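Polycyclic ketone monooxygenase (Myceliophthora thermophila, PDB 5MQ6) uses FAD and NADPH to insert one oxygen atom next to a ketone carbonyl, yielding esters or lactones, and is particularly active on polycyclic ketones. Local coordinates at residues T357-V365 with L388-A396. Sequence-based numbering, arbitrary orientation.
Sequences TEMPAFSAV and LYKLDLPHA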
loop_
_atom_site.group_PDB
_atom_site.type_symbol
_atom_site.label_atom_id
_atom_site.label_comp_id
_atom_site.label_asym_id
_atom_site.label_seq_id
_atom_site.Cartn_x
_atom_site.Cartn_y
_atom_site.Cartn_z
ATOM N N THR A 357 2.773 8.372 -16.900
ATOM C CA THR A 357 3.000 9.760 -17.308
ATOM C C THR A 357 1.891 10.297 -18.222
ATOM O O THR A 357 2.004 11.422 -18.725
ATOM C CB THR A 357 4.408 9.920 -17.953
ATOM O OG1 THR A 357 4.477 9.206 -19.204
ATOM C CG2 THR A 357 5.447 9.362 -17.071
ATOM N N GLU A 358 0.823 9.515 -18.417
ATOM C CA GLU A 358 -0.276 9.830 -19.317
ATOM C C GLU A 358 -1.611 10.026 -18.623
ATOM O O GLU A 358 -2.679 9.913 -19.257
ATOM C CB GLU A 358 -0.459 8.721 -20.376
ATOM C CG GLU A 358 0.660 8.643 -21.361
ATOM C CD GLU A 358 0.502 7.511 -22.383
ATOM O OE1 GLU A 358 0.437 7.796 -23.574
ATOM O OE2 GLU A 358 0.460 6.355 -22.047
ATOM N N MET A 359 -1.556 10.284 -17.325
ATOM C CA MET A 359 -2.759 10.343 -16.494
ATOM C C MET A 359 -2.674 11.528 -15.491
ATOM O O MET A 359 -2.650 11.336 -14.253
ATOM C CB MET A 359 -2.942 8.987 -15.821
ATOM C CG MET A 359 -1.705 8.378 -15.244
ATOM S SD MET A 359 -2.161 6.815 -14.397
ATOM C CE MET A 359 -2.652 5.796 -15.759
ATOM N N PRO A 360 -2.628 12.763 -16.020
ATOM C CA PRO A 360 -2.501 13.956 -15.192
ATOM C C PRO A 360 -3.699 14.213 -14.267
ATOM O O PRO A 360 -3.542 14.868 -13.262
ATOM C CB PRO A 360 -2.345 15.082 -16.252
ATOM C CG PRO A 360 -3.197 14.565 -17.404
ATOM C CD PRO A 360 -2.810 13.101 -17.447
ATOM N N ALA A 361 -4.849 13.598 -14.537
ATOM C CA ALA A 361 -5.971 13.663 -13.589
ATOM C C ALA A 361 -5.788 12.773 -12.399
ATOM O O ALA A 361 -6.606 12.847 -11.445
ATOM C CB ALA A 361 -7.314 13.312 -14.243
ATOM N N PHE A 362 -4.747 11.918 -12.409
ATOM C CA PHE A 362 -4.422 11.254 -11.093
ATOM C C PHE A 362 -4.176 12.233 -9.929
ATOM O O PHE A 362 -4.380 11.904 -8.735
ATOM C CB PHE A 362 -3.289 10.239 -11.217
ATOM C CG PHE A 362 -3.318 9.146 -10.182
ATOM C CD1 PHE A 362 -4.295 8.147 -10.226
ATOM C CD2 PHE A 362 -2.325 9.083 -9.180
ATOM C CE1 PHE A 362 -4.320 7.119 -9.251
ATOM C CE2 PHE A 362 -2.361 8.100 -8.214
ATOM C CZ PHE A 362 -3.345 7.096 -8.263
ATOM N N SER A 363 -3.784 13.430 -10.268
ATOM C CA SER A 363 -3.588 14.519 -9.301
ATOM C C SER A 363 -4.869 14.819 -8.482
ATOM O O SER A 363 -4.811 15.392 -7.370
ATOM C CB SER A 363 -3.209 15.771 -10.119
ATOM O OG SER A 363 -4.300 16.113 -10.992
ATOM N N ALA A 364 -6.021 14.406 -9.003
ATOM C CA ALA A 364 -7.272 14.516 -8.265
ATOM C C ALA A 364 -7.120 13.913 -6.891
ATOM O O ALA A 364 -7.714 14.347 -5.967
ATOM C CB ALA A 364 -8.432 13.792 -9.015
ATOM N N VAL A 365 -6.395 12.825 -6.790
ATOM C CA VAL A 365 -6.286 12.145 -5.512
ATOM C C VAL A 365 -4.968 12.345 -4.833
ATOM O O VAL A 365 -4.891 12.021 -3.676
ATOM C CB VAL A 365 -6.592 10.656 -5.503
ATOM C CG1 VAL A 365 -8.114 10.453 -5.608
ATOM C CG2 VAL A 365 -5.793 9.906 -6.571
ATOM N N LEU A 388 -11.047 18.816 -13.247
ATOM C CA LEU A 388 -10.464 17.475 -13.144
ATOM C C LEU A 388 -11.149 16.492 -14.079
ATOM O O LEU A 388 -10.473 15.724 -14.736
ATOM C CB LEU A 388 -10.536 16.940 -11.729
ATOM C CG LEU A 388 -9.637 17.674 -10.746
ATOM C CD1 LEU A 388 -10.011 17.184 -9.389
ATOM C CD2 LEU A 388 -8.168 17.380 -11.018
ATOM N N TYR A 389 -12.475 16.510 -14.135
ATOM C CA TYR A 389 -13.209 15.669 -15.103
ATOM C C TYR A 389 -12.782 15.924 -16.585
ATOM O O TYR A 389 -12.588 14.964 -17.384
ATOM C CB TYR A 389 -14.730 15.813 -14.893
ATOM C CG TYR A 389 -15.228 14.881 -13.824
ATOM C CD1 TYR A 389 -15.180 15.221 -12.489
ATOM C CD2 TYR A 389 -15.735 13.652 -14.140
ATOM C CE1 TYR A 389 -15.609 14.341 -11.492
ATOM C CE2 TYR A 389 -16.146 12.770 -13.161
ATOM C CZ TYR A 389 -16.090 13.133 -11.838
ATOM O OH TYR A 389 -16.503 12.248 -10.859
ATOM N N LYS A 390 -12.610 17.193 -16.932
ATOM C CA LYS A 390 -12.128 17.564 -18.264
ATOM C C LYS A 390 -10.709 17.143 -18.451
ATOM O O LYS A 390 -10.381 16.659 -19.501
ATOM C CB LYS A 390 -12.193 19.064 -18.542
ATOM C CG LYS A 390 -13.588 19.669 -18.716
ATOM C CD LYS A 390 -13.518 20.994 -19.529
ATOM C CE LYS A 390 -13.996 22.254 -18.789
ATOM N NZ LYS A 390 -15.379 22.659 -19.177
ATOM N N LEU A 391 -9.855 17.319 -17.449
ATOM C CA LEU A 391 -8.505 16.813 -17.558
ATOM C C LEU A 391 -8.387 15.297 -17.816
ATOM O O LEU A 391 -7.555 14.819 -18.619
ATOM C CB LEU A 391 -7.746 17.181 -16.286
ATOM C CG LEU A 391 -6.252 16.930 -16.251
ATOM C CD1 LEU A 391 -5.531 17.685 -17.386
ATOM C CD2 LEU A 391 -5.774 17.319 -14.824
ATOM N N ASP A 392 -9.234 14.530 -17.156
ATOM C CA ASP A 392 -9.201 13.083 -17.279
ATOM C C ASP A 392 -9.778 12.493 -18.560
ATOM O O ASP A 392 -9.459 11.323 -18.945
ATOM C CB ASP A 392 -9.941 12.463 -16.126
ATOM C CG ASP A 392 -9.567 11.030 -15.940
ATOM O OD1 ASP A 392 -8.371 10.710 -16.012
ATOM O OD2 ASP A 392 -10.491 10.204 -15.751
ATOM N N LEU A 393 -10.676 13.238 -19.186
ATOM C CA LEU A 393 -11.450 12.729 -20.282
ATOM C C LEU A 393 -10.595 12.068 -21.390
ATOM O O LEU A 393 -10.894 10.944 -21.798
ATOM C CB LEU A 393 -12.337 13.840 -20.842
ATOM C CG LEU A 393 -12.975 13.529 -22.183
ATOM C CD1 LEU A 393 -13.958 12.438 -21.996
ATOM C CD2 LEU A 393 -13.673 14.780 -22.651
ATOM N N PRO A 394 -9.529 12.728 -21.837
ATOM C CA PRO A 394 -8.806 12.108 -22.929
ATOM C C PRO A 394 -8.148 10.761 -22.537
ATOM O O PRO A 394 -8.242 9.771 -23.308
ATOM C CB PRO A 394 -7.741 13.134 -23.275
ATOM C CG PRO A 394 -8.301 14.437 -22.815
ATOM C CD PRO A 394 -9.106 14.135 -21.621
ATOM N N HIS A 395 -7.481 10.688 -21.391
ATOM C CA HIS A 395 -6.880 9.414 -21.067
ATOM C C HIS A 395 -7.954 8.338 -20.851
ATOM O O HIS A 395 -7.838 7.187 -21.315
ATOM C CB HIS A 395 -6.036 9.487 -19.817
ATOM C CG HIS A 395 -5.518 8.147 -19.367
ATOM N ND1 HIS A 395 -4.588 7.424 -20.072
ATOM C CD2 HIS A 395 -5.817 7.394 -18.287
ATOM C CE1 HIS A 395 -4.310 6.305 -19.434
ATOM N NE2 HIS A 395 -5.034 6.266 -18.348
ATOM N N ALA A 396 -9.015 8.696 -20.145
ATOM C CA ALA A 396 -10.057 7.743 -19.833
ATOM C C ALA A 396 -10.692 7.155 -21.099
ATOM O O ALA A 396 -10.953 5.969 -21.151
ATOM C CB ALA A 396 -11.105 8.424 -18.999
HETATM O O HOH W 1 -5.736 11.675 -16.769
#
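H395 reaches from helix 378-406 under the backbone of E358 and M359, and its ring is met there over one face. Its CB comes first, 3.4 Å from E358 O, and CG lies near the same oxygen. With CG anti to the backbone N (chi1 174°), the imidazole extends beneath the loop; E358 O lies 3.2 Å from ND1, but the angle is too poor for a hydrogen bond. CD2 sits under M359 CB, which is offset toward the rim of that face; CE1 has E358 O and M359 CE as neighbours, and NE2 meets M359 CE at 3.5 Å. The methionine runs alongside the histidine, its chain bent at chi3 (67°) to bring the methyl to that nitrogen. Cut back to an alanine, this position would probably lose the surface on which E358 C and M359 CB lie, leaving the M359 methyl without its imidazole neighbour.

One turn back, A361 CB presses on D392, 3.3 Å from OD1. That oxygen also accepts a hydrogen bond from a water (2.9 Å), which in turn accepts one from A361 N; T422 OG1 is hydrogen-bonded to OD1 as well. Beyond, L391 packs CD1 against P360 CG (3.9 Å) and L388 CD1 meets A364 CB (3.8 Å). S363 OG donates a hydrogen bond to P360 O, in the carbonyl plane.

The contact thus joins the 3-10 turn leading into helix 363-366 to the long helix, with the side chain of M359 about 12 Å from the bound NADPH. No direct hydrogen bond crosses it; beyond the water bridge from A361 to D392, the fit depends on shape, with W306 edge-to-face against H395.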